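Local coordinates for hypothetical membrane protein (Corynebacterium glutamicum, PDB 6JS9) that binds heme through the N-terminal domain described here and probably passes it along the heme uptake machinery of corynebacteria, at residues 5-9 with 51-56. Sequence-based numbering, arbitrary orientation.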
loop_
_atom_site.group_PDB
_atom_site.type_symbol
_atom_site.label_atom_id
_atom_site.label_comp_id
_atom_site.label_asym_id
_atom_site.label_seq_id
_atom_site.Cartn_x
_atom_site.Cartn_y
_atom_site.Cartn_z
ATOM N N TYR A 5 10.695 -5.899 -24.983
ATOM C CA TYR A 5 10.800 -5.216 -23.690
ATOM C C TYR A 5 9.656 -4.214 -23.503
ATOM O O TYR A 5 9.471 -3.307 -24.318
ATOM C CB TYR A 5 12.161 -4.504 -23.567
ATOM C CG TYR A 5 12.400 -3.785 -22.241
ATOM C CD1 TYR A 5 12.499 -4.502 -21.048
ATOM C CD2 TYR A 5 12.550 -2.397 -22.185
ATOM C CE1 TYR A 5 12.719 -3.862 -19.834
ATOM C CE2 TYR A 5 12.772 -1.744 -20.969
ATOM C CZ TYR A 5 12.858 -2.488 -19.796
ATOM O OH TYR A 5 13.078 -1.874 -18.579
ATOM N N ARG A 6 8.889 -4.376 -22.426
ATOM C CA ARG A 6 7.783 -3.477 -22.116
ATOM C C ARG A 6 7.919 -2.965 -20.688
ATOM O O ARG A 6 8.315 -3.711 -19.785
ATOM C CB ARG A 6 6.433 -4.176 -22.302
ATOM C CG ARG A 6 6.192 -4.730 -23.696
ATOM C CD ARG A 6 4.847 -4.266 -24.239
ATOM N NE ARG A 6 4.971 -3.013 -24.964
ATOM C CZ ARG A 6 3.972 -2.170 -25.188
ATOM N NH1 ARG A 6 2.757 -2.430 -24.722
ATOM N NH2 ARG A 6 4.197 -1.058 -25.874
ATOM N N THR A 7 7.590 -1.689 -20.481
ATOM C CA THR A 7 7.791 -1.089 -19.168
ATOM C C THR A 7 6.706 -0.053 -18.900
ATOM O O THR A 7 6.204 0.595 -19.825
ATOM C CB THR A 7 9.196 -0.467 -19.056
ATOM O OG1 THR A 7 9.488 -0.137 -17.691
ATOM C CG2 THR A 7 9.315 0.781 -19.925
ATOM N N ALA A 8 6.333 0.077 -17.617
ATOM C CA ALA A 8 5.373 1.081 -17.150
ATOM C C ALA A 8 6.081 2.426 -17.079
ATOM O O ALA A 8 6.844 2.691 -16.148
ATOM C CB ALA A 8 4.803 0.698 -15.784
ATOM N N SER A 9 5.806 3.304 -18.044
ATOM C CA SER A 9 6.550 4.550 -18.165
ATOM C C SER A 9 5.799 5.774 -17.654
ATOM O O SER A 9 6.387 6.861 -17.624
ATOM C CB SER A 9 6.943 4.783 -19.627
ATOM O OG SER A 9 5.790 4.831 -20.437
ATOM N N PRO A 51 5.220 4.816 -11.302
ATOM C CA PRO A 51 6.045 3.630 -11.596
ATOM C C PRO A 51 7.528 3.977 -11.635
ATOM O O PRO A 51 7.931 5.016 -12.161
ATOM C CB PRO A 51 5.557 3.175 -12.981
ATOM C CG PRO A 51 4.372 4.041 -13.315
ATOM C CD PRO A 51 4.450 5.268 -12.475
ATOM N N ARG A 52 8.346 3.084 -11.091
ATOM C CA ARG A 52 9.785 3.317 -11.036
ATOM C C ARG A 52 10.458 2.955 -12.361
ATOM O O ARG A 52 10.164 1.916 -12.956
ATOM C CB ARG A 52 10.390 2.495 -9.901
ATOM C CG ARG A 52 11.511 3.174 -9.169
ATOM C CD ARG A 52 11.990 2.295 -8.046
ATOM N NE ARG A 52 11.512 2.736 -6.740
ATOM C CZ ARG A 52 11.503 1.951 -5.667
ATOM N NH1 ARG A 52 11.927 0.700 -5.778
ATOM N NH2 ARG A 52 11.068 2.403 -4.495
ATOM N N THR A 53 11.371 3.813 -12.821
ATOM C CA THR A 53 12.174 3.459 -13.989
ATOM C C THR A 53 12.873 2.135 -13.728
ATOM O O THR A 53 13.321 1.870 -12.608
ATOM C CB THR A 53 13.213 4.531 -14.297
ATOM O OG1 THR A 53 12.566 5.786 -14.502
ATOM C CG2 THR A 53 14.005 4.161 -15.555
ATOM N N ASN A 54 12.950 1.306 -14.770
ATOM C CA ASN A 54 13.342 -0.102 -14.720
ATOM C C ASN A 54 12.490 -0.922 -13.764
ATOM O O ASN A 54 12.858 -2.053 -13.446
ATOM C CB ASN A 54 14.814 -0.292 -14.337
ATOM C CG ASN A 54 15.765 0.151 -15.411
ATOM O OD1 ASN A 54 15.393 0.277 -16.584
ATOM N ND2 ASN A 54 17.018 0.382 -15.021
ATOM N N GLY A 55 11.379 -0.387 -13.273
ATOM C CA GLY A 55 10.622 -1.095 -12.262
ATOM C C GLY A 55 9.636 -2.121 -12.777
ATOM O O GLY A 55 8.862 -2.662 -11.983
ATOM N N THR A 56 9.615 -2.413 -14.076
ATOM C CA THR A 56 8.608 -3.305 -14.639
ATOM C C THR A 56 9.248 -4.604 -15.109
ATOM O O THR A 56 10.230 -4.587 -15.858
ATOM C CB THR A 56 7.854 -2.635 -15.792
ATOM O OG1 THR A 56 7.232 -1.428 -15.316
ATOM C CG2 THR A 56 6.784 -3.571 -16.319
#
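In the antiparallel beta fold of this HtaA domain, the short N-terminal strand 7-9 packs against P51 and T56, the residues on either side in sequence of a type II beta turn (R52 to G55) that interrupts strand 48-58. The two segments do not pair as neighbouring strands: strand 7-9 makes backbone hydrogen bonds instead with strand 177-183, T7 with S183 and S9 with T181, and a side chain makes the link across the gap. T56 is the residue most covered by the contact. It points toward strand 7-9, and its m rotamer sets OG1 2.9 Å from the backbone N of A8, which donates a nearly straight hydrogen bond (164°). A threonine suits this place because its hydroxyl can satisfy a main-chain amide while its methyl packs, CG2 lying 3.8 Å from O of R6. T7 is nearest in backbone register, its CA 5.1 Å from CA of T56.

A8 is buried and directed at the other segment, and its small side chain suits this close approach: its CB has OG1 of T56 at 3.3 Å and CB of P51 at 3.8 Å. The A8 and P51 CB atoms make an apolar contact, P51 CB also lying 3.5 Å from O of A8, and V66, I182 and L180 of the adjoining strands extend it. The turn itself is tight, with N of G55 2.6 Å from O of R52. N54 takes the positive phi (56°) of the third turn position, a conformation asparagine tolerates well, and G55 has no CB to collide with the carbonyl of R52. The contact lies away from the heme site. At its exposed margin the side chains of Y5 and N54 approach loosely, OH to OD1 at 3.7 Å.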